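Pectate lyase (Cellvibrio cellulosa, PDB 1GXM) cleaves pectate (polygalacturonate) by anti-beta-elimination, this chain being the family 10 polysaccharide lyase catalytic module of a longer protein. Local coordinates at residues A[218-223]-A[319-324]; A[256-261]-A[266-271]; A[299-304]-A[312-317]. One frame throughout, in Å; residues are numbered along the deposited sequence. Where two conformers were deposited one is given.

Interaction 1: residues A[218-223]-A[319-324]; sequences ESVGVL and GTSIIN
Ser219 OG, one helical turn before the Leu223 that packs on Ile322, is gripped twice, by hydrogen bonds with Ser215 O and Trp192 N. A serine suits this buried position, because its short side chain can reach the carbonyl of Ser215, at the end of strand 214-215, and the amide of Trp192 at once, while its carbonyl oxygen accepts Leu223 N at 3.1 Å, an ordinary helical bond. The contact itself is helix-to-helix packing within an alpha/alpha fold of the six-hairpin clan. The segments 219-223 and 319-324 run almost side by side, their N-to-C directions only 22° apart and their axes 9.6 Å distant at closest approach.

At this ordinary packing distance, aliphatic side chains of middling size fill the gap between the axes, and Ile322 is the central one. It points at the first helix and slides past Val220 in the opposite direction. Branching at CB gives Val220 a methyl, CG1, directed anti to its own nitrogen (chi1 174°), and this methyl lies 4.0 Å from Ile322 CB. The same CG1 also meets Ser321 OG at 3.7 Å; Ser321 is exposed, where a small polar residue is at ease beside the valine methyl. On the more buried side, Leu223 lays its CB against Ile322 CG1 at 4.0 Å, so that the isoleucine is touched by residues three positions apart on one helical face. Phe246 of helix 233-246 packs on Val220, Leu223 and Ile322 together and makes the pair a three-helix cluster. Behind the second helix, Trp277 of strand 274-278 touches Thr320 and Ile323. The bend at chi2 of Ile322, 68°, turns the far methyl back toward the first helix, where Ile322 CD1 comes to rest 3.8 Å from Val220 O, the carbonyl oxygen.

Interaction 2: residues A[256-261]-A[266-271]; sequences YTYDSS and NPIVPR
Pro267 rises as a bump beneath the ring of Tyr258: its CB lies over one face, 3.8 Å from the ring centroid and 17° off the normal, a CH-pi contact, while Pro267 CG presses on Tyr258 CZ at 3.4 Å. Proline suits this place because its compact, rigid ring offers CB and CG to the tyrosine face. Ile268 extends that apolar face, its CG1 reaching Tyr258 CD2 at 3.9 Å.

On the other face of the strands the methyl of Thr257 fills a notch between Val269 and Arg271, Thr257 CG2 being 3.9 Å from Val269 CG2 and equally near Arg271 CB. Its chi1 of -158° sets OG1 anti to the backbone nitrogen and turns CG2, between nitrogen and carbonyl carbon, to these neighbours. A water links Thr257 OG1 to Arg271 NH1, weakly at the arginine. At the margin the Tyr256 ring crosses Pro270, Tyr256 CE2 lying 4.2 Å from Pro270 CG.

Thr257 N gives to Val269 O at 2.8 Å, Val269 N returns a bond to Thr257 O, and Asp259 N reaches Pro267 O at 2.7 Å. Two strongly twisted strands so joined, 256-258 and 268-271, form an antiparallel beta hairpin at the protein surface.

Interaction 3: residues A[299-304]-A[312-317]; sequences YDITQM and YSWGGN
The chain of Met304 leaves its backbone extended, with CG anti to the nitrogen (chi1 -167°), and then bends at chi3 (-69°), which sets the methyl over the face of the Trp314 indole. Met304 CE stands 3.5 Å from the centroid of the five-membered ring, 20° off its normal, a CH-pi contact. The sulfur follows more obliquely in a Met-aromatic contact, with Met304 SD 3.3 Å from Trp314 NE1. The indole N-H is hydrogen-bonded to Arg308 O, so the short distance to sulfur is a packing contact. An unbranched, flexible, polarisable side chain suits such close cover of a large ring.

The opposite indole face is taken by Tyr312, whose CD2 lies 3.5 Å above the plane. Ile301 adds a further apolar touch at the base of the side chain, its CD1 being 4.0 Å from Trp314 CB.

A 3-10 turn sets Ile301 and Met304 on the same side. Asp300 begins it with an Asx turn, its OD1 accepting Thr302 N at 3.0 Å and Thr302 OG1 at 2.6 Å from one face of the carboxylate. The turn leads into helix 306-311, Phe290 of strand 290-291 packs on Ile301 and Met304, and strand 315-316, just past the tryptophan, pairs with strand 274-278.

Overall arrangement
Interaction 1 joins segments whose nearest ends are 96 positions apart, and both other contacts are nested in the loop it closes. Interaction 2 comes first along that loop, then interaction 3, whose segment 312-317 leads directly into helix 318-329 of interaction 1. Interaction 1 belongs to the helical body, its centre about 20 Å from those of the other two. The centres of interactions 2 and 3 are only about 9 Å apart. These two meet where Tyr258 OH approaches Trp314 N at 3.0 Å, probably a hydrogen bond. Strand 274-278 binds the parts together: Met276 packs on the hairpin and Trp277 on helix 318-329, joining the short-stranded region to the helices of one catalytic module.

Interaction 1: residues A[218-223]-A[319-324]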
ATOM      1  N   GLU A 218       4.317   4.566  -4.048  1.00  8.48           N
ATOM      2  CA  GLU A 218       3.939   3.697  -2.929  1.00  8.55           C
ATOM      3  C   GLU A 218       4.353   4.242  -1.589  1.00  8.22           C
ATOM      4  O   GLU A 218       3.825   3.822  -0.569  1.00  9.20           O
ATOM      5  CB  GLU A 218       4.497   2.276  -3.100  1.00  9.11           C
ATOM      6  CG  GLU A 218       4.178   1.639  -4.436  1.00 10.45           C
ATOM      7  CD  GLU A 218       2.702   1.487  -4.733  1.00 12.03           C
ATOM      8  OE1 GLU A 218       1.850   1.707  -3.860  1.00 13.30           O
ATOM      9  OE2 GLU A 218       2.410   1.099  -5.865  1.00 15.07           O
ATOM     10  N   SER A 219       5.287   5.177  -1.572  1.00  7.41           N
ATOM     11  CA  SER A 219       5.779   5.663  -0.301  1.00  7.66           C
ATOM     12  C   SER A 219       4.743   6.514   0.418  1.00  7.97           C
ATOM     13  O   SER A 219       4.793   6.624   1.620  1.00  8.29           O
ATOM     14  CB  SER A 219       7.079   6.402  -0.488  1.00  7.86           C
ATOM     15  OG  SER A 219       8.094   5.491  -0.841  1.00  7.89           O
ATOM     16  N   VAL A 220       3.771   7.060  -0.308  1.00  8.50           N
ATOM     17  CA  VAL A 220       2.681   7.832   0.290  1.00  9.01           C
ATOM     18  C   VAL A 220       1.909   6.975   1.283  1.00  8.51           C
ATOM     19  O   VAL A 220       1.713   7.342   2.439  1.00  9.48           O
ATOM     20  CB  VAL A 220       1.715   8.326  -0.787  1.00  9.75           C
ATOM     21  CG1 VAL A 220       0.505   9.014  -0.171  1.00 11.24           C
ATOM     22  CG2 VAL A 220       2.437   9.240  -1.769  1.00 11.08           C
ATOM     23  N   GLY A 221       1.493   5.797   0.838  1.00  8.23           N
ATOM     24  CA  GLY A 221       0.693   4.932   1.676  1.00  8.56           C
ATOM     25  C   GLY A 221       1.466   4.420   2.865  1.00  8.28           C
ATOM     26  O   GLY A 221       0.896   4.180   3.928  1.00  8.37           O
ATOM     27  N   VAL A 222       2.759   4.202   2.690  1.00  8.51           N
ATOM     28  CA  VAL A 222       3.584   3.747   3.813  1.00  8.22           C
ATOM     29  C   VAL A 222       3.601   4.837   4.882  1.00  8.21           C
ATOM     30  O   VAL A 222       3.420   4.584   6.065  1.00  8.54           O
ATOM     31  CB  VAL A 222       5.010   3.426   3.368  1.00  8.18           C
ATOM     32  CG1 VAL A 222       5.840   3.013   4.571  1.00  9.12           C
ATOM     33  CG2 VAL A 222       5.030   2.309   2.341  1.00  9.34           C
ATOM     34  N   LEU A 223       3.832   6.072   4.463  1.00  8.43           N
ATOM     35  CA  LEU A 223       3.781   7.195   5.392  1.00  8.58           C
ATOM     36  C   LEU A 223       2.418   7.335   6.051  1.00  8.44           C
ATOM     37  O   LEU A 223       2.307   7.569   7.240  1.00  9.51           O
ATOM     38  CB  LEU A 223       4.182   8.486   4.695  1.00  8.78           C
ATOM     39  CG  LEU A 223       5.645   8.514   4.300  1.00  9.11           C
ATOM     40  CD1 LEU A 223       5.932   9.667   3.336  1.00  9.08           C
ATOM     41  CD2 LEU A 223       6.578   8.615   5.492  1.00  9.46           C
ATOM     42  N   GLY A 319       2.814  13.208  -4.293  1.00  9.90           N
ATOM     43  CA  GLY A 319       3.162  13.857  -3.037  1.00 10.62           C
ATOM     44  C   GLY A 319       2.111  14.780  -2.444  1.00 10.40           C
ATOM     45  O   GLY A 319       2.112  15.010  -1.246  1.00 10.42           O
ATOM     46  N   THR A 320       1.239  15.332  -3.269  1.00 10.72           N
ATOM     47  CA  THR A 320       0.284  16.345  -2.813  1.00 11.61           C
ATOM     48  C   THR A 320      -0.466  15.904  -1.592  1.00 12.05           C
ATOM     49  O   THR A 320      -0.531  16.616  -0.593  1.00 13.24           O
ATOM     50  CB  THR A 320      -0.657  16.693  -3.959  1.00 11.27           C
ATOM     51  OG1 THR A 320       0.154  17.232  -5.010  1.00 13.52           O
ATOM     52  CG2 THR A 320      -1.660  17.791  -3.564  1.00 14.15           C
ATOM     53  N   SER A 321      -1.023  14.717  -1.650  1.00 12.93           N
ATOM     54  CA  SER A 321      -1.908  14.265  -0.591  1.00 13.92           C
ATOM     55  C   SER A 321      -1.148  14.137   0.743  1.00 13.09           C
ATOM     56  O   SER A 321      -1.610  14.600   1.786  1.00 13.54           O
ATOM     57  CB  SER A 321      -2.577  12.955  -0.979  1.00 15.38           C
ATOM     58  OG  SER A 321      -1.652  11.925  -1.102  1.00 19.01           O
ATOM     59  N   ILE A 322       0.021  13.521   0.714  1.00 12.46           N
ATOM     60  CA  ILE A 322       0.730  13.299   1.965  1.00 12.07           C
ATOM     61  C   ILE A 322       1.338  14.573   2.496  1.00 11.92           C
ATOM     62  O   ILE A 322       1.408  14.764   3.693  1.00 12.14           O
ATOM     63  CB  ILE A 322       1.789  12.166   1.844  1.00 12.57           C
ATOM     64  CG1 ILE A 322       2.108  11.590   3.225  1.00 13.20           C
ATOM     65  CG2 ILE A 322       3.029  12.607   1.108  1.00 13.53           C
ATOM     66  CD1 ILE A 322       0.966  10.825   3.848  1.00 14.81           C
ATOM     67  N   ILE A 323       1.767  15.456   1.608  1.00 11.43           N
ATOM     68  CA  ILE A 323       2.346  16.735   2.026  1.00 12.02           C
ATOM     69  C   ILE A 323       1.284  17.587   2.686  1.00 12.78           C
ATOM     70  O   ILE A 323       1.512  18.159   3.752  1.00 12.75           O
ATOM     71  CB  ILE A 323       2.967  17.463   0.824  1.00 11.84           C
ATOM     72  CG1 ILE A 323       4.236  16.720   0.414  1.00 12.77           C
ATOM     73  CG2 ILE A 323       3.233  18.934   1.148  1.00 13.89           C
ATOM     74  CD1 ILE A 323       4.794  17.197  -0.886  1.00 13.21           C
ATOM     75  N   ASN A 324       0.105  17.633   2.091  1.00 12.82           N
ATOM     76  CA  ASN A 324      -0.958  18.455   2.645  1.00 13.76           C
ATOM     77  C   ASN A 324      -1.426  17.892   3.968  1.00 13.28           C
ATOM     78  O   ASN A 324      -1.724  18.636   4.894  1.00 14.81           O
ATOM     79  CB  ASN A 324      -2.124  18.595   1.672  1.00 14.40           C
ATOM     80  CG  ASN A 324      -1.789  19.501   0.487  1.00 15.04           C
ATOM     81  OD1 ASN A 324      -2.476  19.469  -0.530  1.00 18.32           O
ATOM     82  ND2 ASN A 324      -0.708  20.262   0.601  1.00 16.26           N
TER

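Interaction 2: residues A[256-261]-A[266-271]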
ATOM      1  N   TYR A 256       6.099  21.181 -13.728  1.00 11.06           N
ATOM      2  CA  TYR A 256       5.707  20.107 -14.637  1.00 10.81           C
ATOM      3  C   TYR A 256       4.584  19.297 -14.027  1.00  9.90           C
ATOM      4  O   TYR A 256       4.386  19.289 -12.823  1.00 10.07           O
ATOM      5  CB  TYR A 256       6.900  19.182 -14.938  1.00 11.14           C
ATOM      6  CG  TYR A 256       7.973  19.890 -15.727  1.00 13.74           C
ATOM      7  CD1 TYR A 256       8.879  20.712 -15.072  1.00 16.19           C
ATOM      8  CD2 TYR A 256       8.048  19.801 -17.105  1.00 16.17           C
ATOM      9  CE1 TYR A 256       9.853  21.409 -15.730  1.00 19.05           C
ATOM     10  CE2 TYR A 256       9.054  20.533 -17.790  1.00 19.04           C
ATOM     11  CZ  TYR A 256       9.936  21.321 -17.063  1.00 19.13           C
ATOM     12  OH  TYR A 256      10.947  22.062 -17.673  1.00 22.49           O
ATOM     13  N   THR A 257       3.895  18.579 -14.883  1.00  9.65           N
ATOM     14  CA  THR A 257       2.901  17.625 -14.470  1.00  9.87           C
ATOM     15  C   THR A 257       2.970  16.425 -15.394  1.00  9.46           C
ATOM     16  O   THR A 257       3.484  16.507 -16.504  1.00 10.02           O
ATOM     17  CB  THR A 257       1.531  18.295 -14.464  1.00 10.73           C
ATOM     18  OG1 THR A 257       0.642  17.565 -13.601  1.00 12.53           O
ATOM     19  CG2 THR A 257       0.896  18.334 -15.847  1.00 12.05           C
ATOM     20  N   TYR A 258       2.402  15.329 -14.932  1.00  8.99           N
ATOM     21  CA  TYR A 258       2.320  14.113 -15.715  1.00  9.13           C
ATOM     22  C   TYR A 258       0.926  14.019 -16.310  1.00 10.67           C
ATOM     23  O   TYR A 258      -0.065  13.968 -15.600  1.00 10.48           O
ATOM     24  CB  TYR A 258       2.593  12.883 -14.847  1.00  8.66           C
ATOM     25  CG  TYR A 258       2.896  11.649 -15.658  1.00  9.08           C
ATOM     26  CD1 TYR A 258       1.884  10.799 -16.094  1.00  9.40           C
ATOM     27  CD2 TYR A 258       4.191  11.332 -15.990  1.00  8.25           C
ATOM     28  CE1 TYR A 258       2.169   9.680 -16.833  1.00  9.05           C
ATOM     29  CE2 TYR A 258       4.484  10.206 -16.718  1.00  8.31           C
ATOM     30  CZ  TYR A 258       3.471   9.399 -17.152  1.00  9.14           C
ATOM     31  OH  TYR A 258       3.810   8.266 -17.854  1.00  9.50           O
ATOM     32  N   ASP A 259       0.859  14.016 -17.627  1.00 12.71           N
ATOM     33  CA  ASP A 259      -0.401  13.974 -18.330  1.00 14.38           C
ATOM     34  C   ASP A 259      -0.405  12.729 -19.196  1.00 15.41           C
ATOM     35  O   ASP A 259       0.197  12.706 -20.264  1.00 15.24           O
ATOM     36  CB  ASP A 259      -0.582  15.252 -19.137  1.00 14.90           C
ATOM     37  CG  ASP A 259      -1.965  15.364 -19.725  1.00 16.50           C
ATOM     38  OD1 ASP A 259      -2.639  14.334 -19.826  1.00 17.13           O
ATOM     39  OD2 ASP A 259      -2.409  16.456 -20.102  1.00 19.36           O
ATOM     40  N   SER A 260      -1.045  11.676 -18.717  1.00 16.82           N
ATOM     41  CA  SER A 260      -1.009  10.398 -19.415  1.00 18.67           C
ATOM     42  C   SER A 260      -1.643  10.497 -20.807  1.00 18.53           C
ATOM     43  O   SER A 260      -1.316   9.706 -21.681  1.00 18.97           O
ATOM     44  CB  SER A 260      -1.678   9.296 -18.603  1.00 19.94           C
ATOM     45  OG  SER A 260      -3.066   9.495 -18.526  1.00 23.70           O
ATOM     46  N   SER A 261      -2.521  11.480 -21.006  1.00 18.80           N
ATOM     47  CA  SER A 261      -3.139  11.714 -22.325  1.00 18.92           C
ATOM     48  C   SER A 261      -2.127  12.138 -23.390  1.00 17.75           C
ATOM     49  O   SER A 261      -2.393  12.050 -24.598  1.00 18.41           O
ATOM     50  CB  SER A 261      -4.251  12.771 -22.236  1.00 19.51           C
ATOM     51  OG  SER A 261      -3.763  14.103 -22.371  1.00 21.86           O
ATOM     52  N   ASN A 266       5.354  12.348 -25.011  1.00 12.39           N
ATOM     53  CA  ASN A 266       5.958  12.682 -23.723  1.00 11.74           C
ATOM     54  C   ASN A 266       4.897  13.204 -22.771  1.00 11.02           C
ATOM     55  O   ASN A 266       4.390  14.301 -22.954  1.00 11.55           O
ATOM     56  CB  ASN A 266       7.063  13.720 -23.875  1.00 11.73           C
ATOM     57  CG  ASN A 266       7.866  13.897 -22.608  1.00 11.56           C
ATOM     58  OD1 ASN A 266       7.428  13.490 -21.534  1.00 11.02           O
ATOM     59  ND2 ASN A 266       9.030  14.517 -22.709  1.00 15.34           N
ATOM     60  N   PRO A 267       4.576  12.442 -21.729  1.00 10.21           N
ATOM     61  CA  PRO A 267       3.559  12.860 -20.760  1.00 10.33           C
ATOM     62  C   PRO A 267       4.063  13.837 -19.726  1.00 10.53           C
ATOM     63  O   PRO A 267       3.262  14.321 -18.926  1.00 11.63           O
ATOM     64  CB  PRO A 267       3.186  11.551 -20.085  1.00 10.31           C
ATOM     65  CG  PRO A 267       4.448  10.764 -20.098  1.00  9.60           C
ATOM     66  CD  PRO A 267       5.161  11.139 -21.365  1.00  9.66           C
ATOM     67  N   ILE A 268       5.352  14.118 -19.712  1.00 10.25           N
ATOM     68  CA  ILE A 268       5.903  15.028 -18.717  1.00 10.53           C
ATOM     69  C   ILE A 268       5.930  16.390 -19.352  1.00 11.35           C
ATOM     70  O   ILE A 268       6.754  16.680 -20.227  1.00 12.42           O
ATOM     71  CB  ILE A 268       7.295  14.585 -18.274  1.00 10.86           C
ATOM     72  CG1 ILE A 268       7.201  13.194 -17.622  1.00 11.73           C
ATOM     73  CG2 ILE A 268       7.891  15.623 -17.294  1.00 11.70           C
ATOM     74  CD1 ILE A 268       8.537  12.529 -17.375  1.00 13.11           C
ATOM     75  N   VAL A 269       4.982  17.208 -18.939  1.00 11.27           N
ATOM     76  CA  VAL A 269       4.740  18.466 -19.632  1.00 12.19           C
ATOM     77  C   VAL A 269       4.734  19.641 -18.682  1.00 12.45           C
ATOM     78  O   VAL A 269       4.417  19.497 -17.520  1.00 11.49           O
ATOM     79  CB  VAL A 269       3.415  18.422 -20.416  1.00 13.26           C
ATOM     80  CG1 VAL A 269       3.471  17.320 -21.449  1.00 14.61           C
ATOM     81  CG2 VAL A 269       2.224  18.266 -19.504  1.00 13.67           C
ATOM     82  N   PRO A 270       5.114  20.813 -19.155  1.00 13.29           N
ATOM     83  CA  PRO A 270       5.055  21.998 -18.316  1.00 14.19           C
ATOM     84  C   PRO A 270       3.657  22.317 -17.823  1.00 14.18           C
ATOM     85  O   PRO A 270       2.652  22.161 -18.527  1.00 15.14           O
ATOM     86  CB  PRO A 270       5.538  23.105 -19.243  1.00 14.79           C
ATOM     87  CG  PRO A 270       6.306  22.448 -20.269  1.00 15.87           C
ATOM     88  CD  PRO A 270       5.678  21.111 -20.486  1.00 14.64           C
ATOM     89  N   ARG A 271       3.624  22.738 -16.575  1.00 13.96           N
ATOM     90  CA  ARG A 271       2.420  23.257 -15.945  1.00 14.31           C
ATOM     91  C   ARG A 271       2.884  24.202 -14.846  1.00 14.67           C
ATOM     92  O   ARG A 271       3.450  23.788 -13.828  1.00 13.23           O
ATOM     93  CB  ARG A 271       1.569  22.141 -15.365  1.00 14.64           C
ATOM     94  CG  ARG A 271       0.283  22.642 -14.726  1.00 14.42           C
ATOM     95  CD  ARG A 271      -0.656  21.540 -14.259  1.00 17.00           C
ATOM     96  NE  ARG A 271      -1.775  22.090 -13.486  1.00 17.63           N
ATOM     97  CZ  ARG A 271      -2.934  21.469 -13.246  1.00 17.50           C
ATOM     98  NH1 ARG A 271      -3.176  20.273 -13.740  1.00 18.72           N
ATOM     99  NH2 ARG A 271      -3.867  22.079 -12.520  1.00 17.74           N
TER
HETATM  100  O   HOH W   1      -1.974  17.691 -13.814  1.00 21.91           O

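Interaction 3: residues A[299-304]-A[312-317]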
ATOM      1  N   TYR A 299      16.969   7.870 -18.537  1.00 10.19           N
ATOM      2  CA  TYR A 299      16.568   9.130 -17.940  1.00 11.45           C
ATOM      3  C   TYR A 299      15.755  10.044 -18.838  1.00 12.30           C
ATOM      4  O   TYR A 299      15.367  11.118 -18.386  1.00 14.78           O
ATOM      5  CB  TYR A 299      17.790   9.844 -17.377  1.00 11.82           C
ATOM      6  CG  TYR A 299      18.416   9.054 -16.272  1.00 12.01           C
ATOM      7  CD1 TYR A 299      17.891   9.072 -14.997  1.00 13.36           C
ATOM      8  CD2 TYR A 299      19.508   8.230 -16.513  1.00 14.77           C
ATOM      9  CE1 TYR A 299      18.433   8.340 -13.988  1.00 14.02           C
ATOM     10  CE2 TYR A 299      20.063   7.482 -15.490  1.00 16.14           C
ATOM     11  CZ  TYR A 299      19.513   7.535 -14.226  1.00 16.14           C
ATOM     12  OH  TYR A 299      20.042   6.822 -13.192  1.00 18.59           O
ATOM     13  N   ASP A 300      15.468   9.605 -20.055  1.00 12.37           N
ATOM     14  CA  ASP A 300      14.678  10.362 -21.013  1.00 13.32           C
ATOM     15  C   ASP A 300      13.519   9.471 -21.439  1.00 12.26           C
ATOM     16  O   ASP A 300      13.697   8.451 -22.074  1.00 12.76           O
ATOM     17  CB  ASP A 300      15.572  10.752 -22.185  1.00 15.11           C
ATOM     18  CG  ASP A 300      14.865  11.509 -23.258  1.00 17.36           C
ATOM     19  OD1 ASP A 300      13.614  11.579 -23.258  1.00 17.24           O
ATOM     20  OD2 ASP A 300      15.521  12.071 -24.176  1.00 21.83           O
ATOM     21  N   ILE A 301      12.310   9.875 -21.080  1.00 12.04           N
ATOM     22  CA  ILE A 301      11.161   9.013 -21.288  1.00 11.62           C
ATOM     23  C   ILE A 301      10.857   8.785 -22.775  1.00 12.47           C
ATOM     24  O   ILE A 301      10.180   7.820 -23.144  1.00 12.39           O
ATOM     25  CB  ILE A 301       9.938   9.563 -20.540  1.00 11.85           C
ATOM     26  CG1 ILE A 301       8.922   8.453 -20.311  1.00 11.10           C
ATOM     27  CG2 ILE A 301       9.323  10.780 -21.277  1.00 11.43           C
ATOM     28  CD1 ILE A 301       7.716   8.900 -19.527  1.00 12.63           C
ATOM     29  N   THR A 302      11.383   9.651 -23.630  1.00 13.77           N
ATOM     30  CA  THR A 302      11.173   9.510 -25.069  1.00 15.50           C
ATOM     31  C   THR A 302      11.970   8.348 -25.653  1.00 15.95           C
ATOM     32  O   THR A 302      11.690   7.925 -26.762  1.00 17.43           O
ATOM     33  CB  THR A 302      11.489  10.836 -25.820  1.00 16.29           C
ATOM     34  OG1 THR A 302      12.883  11.126 -25.732  1.00 17.31           O
ATOM     35  CG2 THR A 302      10.801  12.021 -25.174  1.00 17.86           C
ATOM     36  N   GLN A 303      12.917   7.819 -24.884  1.00 15.41           N
ATOM     37  CA  GLN A 303      13.695   6.631 -25.263  1.00 16.19           C
ATOM     38  C   GLN A 303      12.938   5.326 -25.011  1.00 15.03           C
ATOM     39  O   GLN A 303      13.385   4.251 -25.413  1.00 16.19           O
ATOM     40  CB  GLN A 303      15.019   6.572 -24.479  1.00 17.36           C
ATOM     41  CG  GLN A 303      16.116   7.582 -24.605  0.50 18.52           C
ATOM     42  CD  GLN A 303      17.258   7.214 -23.639  0.50 19.33           C
ATOM     43  OE1 GLN A 303      17.388   7.794 -22.541  0.50 19.66           O
ATOM     44  NE2 GLN A 303      18.038   6.208 -24.016  0.50 21.90           N
ATOM     45  N   MET A 304      11.821   5.412 -24.297  1.00 13.06           N
ATOM     46  CA  MET A 304      11.052   4.242 -23.923  1.00 11.96           C
ATOM     47  C   MET A 304      10.236   3.706 -25.080  1.00 11.79           C
ATOM     48  O   MET A 304       9.818   4.468 -25.946  1.00 12.36           O
ATOM     49  CB  MET A 304      10.070   4.645 -22.812  1.00 11.14           C
ATOM     50  CG  MET A 304       9.420   3.480 -22.099  1.00 10.07           C
ATOM     51  SD  MET A 304       8.282   4.075 -20.852  1.00 10.38           S
ATOM     52  CE  MET A 304       9.428   4.747 -19.710  1.00 10.37           C
ATOM     53  N   TYR A 312       1.881   2.441 -18.828  1.00 12.92           N
ATOM     54  CA  TYR A 312       2.262   2.488 -17.420  1.00 11.80           C
ATOM     55  C   TYR A 312       2.533   3.936 -17.080  1.00 11.54           C
ATOM     56  O   TYR A 312       3.073   4.671 -17.911  1.00 11.29           O
ATOM     57  CB  TYR A 312       3.533   1.664 -17.247  1.00 12.58           C
ATOM     58  CG  TYR A 312       3.958   1.290 -15.857  1.00 12.53           C
ATOM     59  CD1 TYR A 312       3.349   0.261 -15.173  1.00 13.13           C
ATOM     60  CD2 TYR A 312       5.032   1.922 -15.243  1.00 13.63           C
ATOM     61  CE1 TYR A 312       3.784  -0.103 -13.922  1.00 12.93           C
ATOM     62  CE2 TYR A 312       5.456   1.570 -13.993  1.00 13.70           C
ATOM     63  CZ  TYR A 312       4.857   0.531 -13.345  1.00 14.58           C
ATOM     64  OH  TYR A 312       5.263   0.160 -12.085  1.00 15.45           O
ATOM     65  N   SER A 313       2.136   4.364 -15.884  1.00 10.80           N
ATOM     66  CA  SER A 313       2.362   5.742 -15.466  1.00 11.57           C
ATOM     67  C   SER A 313       3.728   5.872 -14.832  1.00 10.17           C
ATOM     68  O   SER A 313       4.046   5.165 -13.878  1.00 12.43           O
ATOM     69  CB  SER A 313       1.339   6.193 -14.444  1.00 13.54           C
ATOM     70  OG  SER A 313       0.080   6.247 -15.028  1.00 17.18           O
ATOM     71  N   TRP A 314       4.526   6.800 -15.311  1.00  7.81           N
ATOM     72  CA  TRP A 314       5.909   6.973 -14.863  1.00  8.12           C
ATOM     73  C   TRP A 314       6.088   8.138 -13.903  1.00  7.83           C
ATOM     74  O   TRP A 314       7.186   8.399 -13.451  1.00  8.22           O
ATOM     75  CB  TRP A 314       6.827   7.125 -16.080  1.00  8.06           C
ATOM     76  CG  TRP A 314       6.842   5.862 -16.848  1.00  8.03           C
ATOM     77  CD1 TRP A 314       6.017   5.517 -17.876  1.00  7.42           C
ATOM     78  CD2 TRP A 314       7.613   4.700 -16.548  1.00  7.96           C
ATOM     79  NE1 TRP A 314       6.272   4.230 -18.270  1.00  7.86           N
ATOM     80  CE2 TRP A 314       7.248   3.706 -17.468  1.00  8.12           C
ATOM     81  CE3 TRP A 314       8.611   4.412 -15.623  1.00  7.98           C
ATOM     82  CZ2 TRP A 314       7.824   2.466 -17.489  1.00  8.95           C
ATOM     83  CZ3 TRP A 314       9.182   3.163 -15.648  1.00  8.38           C
ATOM     84  CH2 TRP A 314       8.774   2.200 -16.555  1.00  8.51           C
ATOM     85  N   GLY A 315       4.994   8.825 -13.591  1.00  7.37           N
ATOM     86  CA  GLY A 315       5.016   9.946 -12.692  1.00  8.06           C
ATOM     87  C   GLY A 315       3.600  10.313 -12.365  1.00  7.76           C
ATOM     88  O   GLY A 315       2.656   9.786 -12.935  1.00  8.28           O
ATOM     89  N   GLY A 316       3.463  11.262 -11.468  1.00  7.78           N
ATOM     90  CA  GLY A 316       2.162  11.696 -11.060  1.00  8.09           C
ATOM     91  C   GLY A 316       2.210  12.656  -9.906  1.00  8.24           C
ATOM     92  O   GLY A 316       3.241  13.093  -9.460  1.00  8.90           O
ATOM     93  N   ASN A 317       1.028  12.965  -9.416  1.00  9.00           N
ATOM     94  CA  ASN A 317       0.838  13.930  -8.370  1.00 10.31           C
ATOM     95  C   ASN A 317       0.884  13.268  -6.991  1.00 10.95           C
ATOM     96  O   ASN A 317       0.102  13.579  -6.106  1.00 13.75           O
ATOM     97  CB  ASN A 317      -0.488  14.647  -8.710  1.00 12.34           C
ATOM     98  CG  ASN A 317      -1.000  15.486  -7.567  0.50 10.69           C
ATOM     99  OD1 ASN A 317      -2.193  15.588  -7.253  0.50 10.68           O
ATOM    100  ND2 ASN A 317      -0.057  16.139  -6.945  0.50 10.06           N
TER